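Local coordinates for Low molecular weight protein-tyrosine-phosphatase ptpA (Staphylococcus aureus, PDB 3ROF) that removes phosphate from tyrosine residues of proteins and probably acts as a secreted effector that counteracts host defences during infection, at residues Gly15-Ala23 with Glu53-Lys61. Residues are numbered along the deposited sequence; the frame is centred on the assembly and turned at random.
Sequences GNICRSPMA and EPPHEGTQK. With PO4 (phosphate ion), chain C.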
ATOM      1  N   GLY A  15      -8.297  -4.145   6.077  1.00  5.04           N
ATOM      2  CA  GLY A  15      -8.592  -5.513   5.710  1.00  5.60           C
ATOM      3  C   GLY A  15      -7.580  -6.211   4.814  1.00  4.97           C
ATOM      4  O   GLY A  15      -7.605  -7.437   4.672  1.00  5.51           O
ATOM      5  N   ASN A  16      -6.718  -5.422   4.167  1.00  4.71           N
ATOM      6  CA  ASN A  16      -5.847  -5.942   3.122  1.00  4.96           C
ATOM      7  C   ASN A  16      -6.663  -6.707   2.057  1.00  4.03           C
ATOM      8  O   ASN A  16      -6.188  -7.712   1.540  1.00  5.05           O
ATOM      9  CB  ASN A  16      -4.698  -6.804   3.667  1.00  5.22           C
ATOM     10  CG  ASN A  16      -3.594  -7.088   2.658  1.00  5.30           C
ATOM     11  OD1 ASN A  16      -2.996  -8.166   2.702  1.00  4.92           O
ATOM     12  ND2 ASN A  16      -3.261  -6.132   1.780  1.00  4.77           N
ATOM     13  N   ILE A  17      -7.841  -6.173   1.726  1.00  3.98           N
ATOM     14  CA  ILE A  17      -8.637  -6.680   0.627  1.00  4.61           C
ATOM     15  C   ILE A  17      -9.005  -5.616  -0.391  1.00  4.15           C
ATOM     16  O   ILE A  17      -9.210  -5.975  -1.552  1.00  4.55           O
ATOM     17  CB  ILE A  17      -9.882  -7.485   1.116  1.00  5.17           C
ATOM     18  CG1 ILE A  17     -10.729  -6.679   2.117  1.00  8.26           C
ATOM     19  CG2 ILE A  17      -9.463  -8.810   1.682  1.00  6.09           C
ATOM     20  CD1 ILE A  17     -12.109  -7.248   2.314  1.00 12.24           C
ATOM     21  N   CYS A  18      -9.095  -4.345   0.002  1.00  3.81           N
ATOM     22  CA  CYS A  18      -9.551  -3.330  -0.960  1.00  4.04           C
ATOM     23  C   CYS A  18      -8.407  -2.393  -1.313  1.00  4.22           C
ATOM     24  O   CYS A  18      -7.878  -2.436  -2.449  1.00  4.79           O
ATOM     25  CB  CYS A  18     -10.738  -2.531  -0.435  1.00  5.11           C
ATOM     26  SG  CYS A  18     -12.212  -3.544  -0.095  1.00  5.28           S
ATOM     27  N   ARG A  19      -8.027  -1.517  -0.407  1.00  3.90           N
ATOM     28  CA  ARG A  19      -7.116  -0.408  -0.744  1.00  4.34           C
ATOM     29  C   ARG A  19      -5.675  -0.812  -0.946  1.00  4.17           C
ATOM     30  O   ARG A  19      -5.072  -0.521  -1.979  1.00  3.99           O
ATOM     31  CB  ARG A  19      -7.199   0.694   0.315  1.00  4.16           C
ATOM     32  CG  ARG A  19      -8.528   1.419   0.316  1.00  5.05           C
ATOM     33  CD  ARG A  19      -8.786   2.258   1.571  1.00  4.63           C
ATOM     34  NE  ARG A  19      -8.973   1.394   2.706  1.00  4.44           N
ATOM     35  CZ  ARG A  19      -9.041   1.794   3.959  1.00  5.38           C
ATOM     36  NH1 ARG A  19      -8.999   3.094   4.227  1.00  6.25           N
ATOM     37  NH2 ARG A  19      -9.162   0.908   4.946  1.00  6.29           N
ATOM     38  N   SER A  20      -5.072  -1.464   0.048  1.00  3.71           N
ATOM     39  CA  SER A  20      -3.658  -1.762  -0.089  1.00  3.77           C
ATOM     40  C   SER A  20      -3.362  -2.788  -1.184  1.00  4.22           C
ATOM     41  O   SER A  20      -2.326  -2.657  -1.816  1.00  3.83           O
ATOM     42  CB  SER A  20      -2.999  -2.111   1.247  1.00  4.30           C
ATOM     43  OG  SER A  20      -3.503  -3.296   1.849  1.00  4.59           O
ATOM     44  N   PRO A  21      -4.226  -3.790  -1.467  1.00  4.01           N
ATOM     45  CA  PRO A  21      -3.913  -4.633  -2.612  1.00  3.80           C
ATOM     46  C   PRO A  21      -3.963  -3.834  -3.913  1.00  4.01           C
ATOM     47  O   PRO A  21      -3.172  -4.064  -4.831  1.00  4.39           O
ATOM     48  CB  PRO A  21      -5.005  -5.731  -2.576  1.00  5.06           C
ATOM     49  CG  PRO A  21      -5.396  -5.789  -1.133  1.00  5.12           C
ATOM     50  CD  PRO A  21      -5.367  -4.330  -0.685  1.00  3.87           C
ATOM     51  N   MET A  22      -4.939  -2.928  -4.026  1.00  3.86           N
ATOM     52  CA  MET A  22      -5.014  -2.146  -5.235  1.00  4.39           C
ATOM     53  C   MET A  22      -3.722  -1.341  -5.446  1.00  3.82           C
ATOM     54  O   MET A  22      -3.147  -1.307  -6.543  1.00  4.49           O
ATOM     55  CB  MET A  22      -6.227  -1.197  -5.214  1.00  4.43           C
ATOM     56  CG  MET A  22      -6.490  -0.654  -6.570  1.00  4.79           C
ATOM     57  SD  MET A  22      -7.658   0.726  -6.650  1.00  5.62           S
ATOM     58  CE  MET A  22      -9.150  -0.011  -5.999  1.00  7.18           C
ATOM     59  N   ALA A  23      -3.284  -0.664  -4.381  1.00  3.76           N
ATOM     60  CA  ALA A  23      -2.077   0.118  -4.441  1.00  4.17           C
ATOM     61  C   ALA A  23      -0.845  -0.747  -4.761  1.00  3.95           C
ATOM     62  O   ALA A  23       0.003  -0.363  -5.547  1.00  4.20           O
ATOM     63  CB  ALA A  23      -1.871   0.899  -3.152  1.00  3.97           C
ATOM     64  N   GLU A  53      -6.768 -14.620   1.638  1.00  7.09           N
ATOM     65  CA  GLU A  53      -7.884 -14.383   0.721  1.00  7.39           C
ATOM     66  C   GLU A  53      -7.511 -13.425  -0.398  1.00  6.78           C
ATOM     67  O   GLU A  53      -6.721 -12.499  -0.194  1.00  5.92           O
ATOM     68  CB  GLU A  53      -9.070 -13.813   1.500  1.00  9.74           C
ATOM     69  CG  GLU A  53      -9.579 -14.726   2.607  1.00 12.69           C
ATOM     70  CD  GLU A  53     -10.198 -16.014   2.111  1.00 12.60           C
ATOM     71  OE1 GLU A  53     -10.706 -16.039   0.989  1.00 16.33           O
ATOM     72  OE2 GLU A  53     -10.180 -17.000   2.871  1.00 19.43           O
ATOM     73  N   PRO A  54      -8.096 -13.610  -1.580  1.00  6.12           N
ATOM     74  CA  PRO A  54      -7.823 -12.686  -2.682  1.00  6.00           C
ATOM     75  C   PRO A  54      -8.437 -11.321  -2.396  1.00  6.00           C
ATOM     76  O   PRO A  54      -9.233 -11.151  -1.472  1.00  6.28           O
ATOM     77  CB  PRO A  54      -8.470 -13.378  -3.886  1.00  7.11           C
ATOM     78  CG  PRO A  54      -9.595 -14.186  -3.260  1.00  9.45           C
ATOM     79  CD  PRO A  54      -9.124 -14.613  -1.908  1.00  8.64           C
ATOM     80  N   PRO A  55      -8.084 -10.333  -3.227  1.00  5.69           N
ATOM     81  CA  PRO A  55      -8.663  -9.005  -3.023  1.00  5.50           C
ATOM     82  C   PRO A  55     -10.182  -9.030  -3.199  1.00  5.10           C
ATOM     83  O   PRO A  55     -10.783  -9.890  -3.838  1.00  6.75           O
ATOM     84  CB  PRO A  55      -7.970  -8.154  -4.115  1.00  5.72           C
ATOM     85  CG  PRO A  55      -6.680  -8.878  -4.399  1.00  7.11           C
ATOM     86  CD  PRO A  55      -7.079 -10.339  -4.300  1.00  6.29           C
ATOM     87  N   HIS A  56     -10.820  -8.009  -2.662  1.00  5.64           N
ATOM     88  CA  HIS A  56     -12.242  -7.752  -2.842  1.00  5.63           C
ATOM     89  C   HIS A  56     -12.559  -7.715  -4.319  1.00  4.87           C
ATOM     90  O   HIS A  56     -11.776  -7.232  -5.141  1.00  5.32           O
ATOM     91  CB  HIS A  56     -12.570  -6.435  -2.170  1.00  5.62           C
ATOM     92  CG  HIS A  56     -14.020  -6.118  -2.026  1.00  6.35           C
ATOM     93  ND1 HIS A  56     -14.842  -5.767  -3.069  1.00  6.58           N
ATOM     94  CD2 HIS A  56     -14.787  -6.032  -0.909  1.00  9.53           C
ATOM     95  CE1 HIS A  56     -16.050  -5.504  -2.613  1.00  7.12           C
ATOM     96  NE2 HIS A  56     -16.052  -5.668  -1.308  1.00  9.75           N
ATOM     97  N   GLU A  57     -13.749  -8.177  -4.663  1.00  5.36           N
ATOM     98  CA  GLU A  57     -14.251  -8.102  -6.025  1.00  5.81           C
ATOM     99  C   GLU A  57     -14.053  -6.735  -6.638  1.00  5.60           C
ATOM    100  O   GLU A  57     -13.674  -6.644  -7.818  1.00  6.34           O
ATOM    101  CB  GLU A  57     -15.740  -8.500  -6.046  1.00  7.58           C
ATOM    102  CG  GLU A  57     -16.450  -8.214  -7.323  1.00  9.45           C
ATOM    103  CD  GLU A  57     -17.882  -8.714  -7.363  1.00 12.44           C
ATOM    104  OE1 GLU A  57     -18.180  -9.780  -6.780  1.00 16.16           O
ATOM    105  OE2 GLU A  57     -18.691  -8.052  -8.034  1.00 22.02           O
ATOM    106  N   GLY A  58     -14.343  -5.664  -5.918  1.00  5.36           N
ATOM    107  CA  GLY A  58     -14.205  -4.329  -6.506  1.00  5.84           C
ATOM    108  C   GLY A  58     -12.783  -3.987  -6.913  1.00  4.83           C
ATOM    109  O   GLY A  58     -12.574  -3.286  -7.910  1.00  6.53           O
ATOM    110  N   THR A  59     -11.800  -4.447  -6.121  1.00  4.91           N
ATOM    111  CA  THR A  59     -10.398  -4.217  -6.457  1.00  4.82           C
ATOM    112  C   THR A  59      -9.997  -5.102  -7.624  1.00  5.74           C
ATOM    113  O   THR A  59      -9.346  -4.641  -8.560  1.00  5.48           O
ATOM    114  CB  THR A  59      -9.503  -4.415  -5.244  1.00  4.98           C
ATOM    115  OG1 THR A  59      -9.741  -3.292  -4.387  1.00  5.52           O
ATOM    116  CG2 THR A  59      -8.046  -4.513  -5.628  1.00  5.80           C
ATOM    117  N   GLN A  60     -10.414  -6.371  -7.636  1.00  5.40           N
ATOM    118  CA  GLN A  60     -10.104  -7.220  -8.779  1.00  5.83           C
ATOM    119  C   GLN A  60     -10.686  -6.628 -10.062  1.00  6.75           C
ATOM    120  O   GLN A  60     -10.022  -6.637 -11.098  1.00  6.52           O
ATOM    121  CB  GLN A  60     -10.668  -8.628  -8.568  1.00  6.40           C
ATOM    122  CG  GLN A  60     -10.033  -9.362  -7.412  1.00  6.01           C
ATOM    123  CD  GLN A  60     -10.359 -10.836  -7.389  1.00  6.56           C
ATOM    124  OE1 GLN A  60     -10.455 -11.473  -8.438  1.00  7.23           O
ATOM    125  NE2 GLN A  60     -10.563 -11.380  -6.188  1.00  7.28           N
ATOM    126  N   LYS A  61     -11.915  -6.108 -10.001  1.00  6.13           N
ATOM    127  CA  LYS A  61     -12.524  -5.581 -11.200  1.00  7.18           C
ATOM    128  C   LYS A  61     -11.754  -4.373 -11.738  1.00  8.27           C
ATOM    129  O   LYS A  61     -11.567  -4.258 -12.951  1.00  8.38           O
ATOM    130  CB  LYS A  61     -13.980  -5.195 -10.946  1.00  8.67           C
ATOM    131  CG  LYS A  61     -14.901  -6.383 -10.857  1.00 10.28           C
ATOM    132  CD  LYS A  61     -16.334  -5.953 -10.481  1.00 16.22           C
ATOM    133  CE  LYS A  61     -17.311  -7.107 -10.573  1.00 40.49           C
ATOM    134  NZ  LYS A  61     -18.695  -6.600 -10.343  1.00 54.95           N
TER
HETATM  135  P   PO4 C 201      -9.586  -2.325   3.107  1.00  5.14           P
HETATM  136  O1  PO4 C 201      -9.166  -1.290   2.096  1.00  5.18           O
HETATM  137  O2  PO4 C 201      -9.238  -1.924   4.523  1.00  5.53           O
HETATM  138  O3  PO4 C 201     -11.136  -2.487   2.993  1.00  5.26           O
HETATM  139  O4  PO4 C 201      -9.048  -3.693   2.759  1.00  6.16           O
HETATM  140  O   HOH W   1      -6.106  -9.528  -0.667  1.00  8.03           O
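T59 reaches across to the start of helix 19-33 and donates from OG1 to C18 O at 2.8 Å, well to the side of that carbonyl (C=O...OG1 angle 111°). Its CG2, anti to the backbone N, lies against M22 CB, while M22, bent at chi3 (-61°), brings CE back to within 3.7 Å of T59 OG1. One residue earlier, I17 O accepts from H56 N (2.8 Å). C18 SG approaches the H56 ring obliquely, 4.2 Å from its centroid and 41° off the normal; I17 CD1 lies at the ring's edge. H56 is the N-cap of helix 57-65, and its ND1 accepts from G58 N in the ring plane, which fixes the turn of the ring. P21 CB packs against P55 CG. Residues 15-19 belong to the P-loop of the low molecular weight tyrosine phosphatases, which here cradles a phosphate. Phosphate O4 accepts from the backbone N of both I17 and C18, and R19, probably an active-site residue, presents its guanidinium edge-on, NE donating to phosphate O1 (2.8 Å) and NH2 to phosphate O2, nearly straight. D91 forms a salt bridge with R19 NH1. A water donates to both N16 O and E53 O, joining the loop to the start of 53-61.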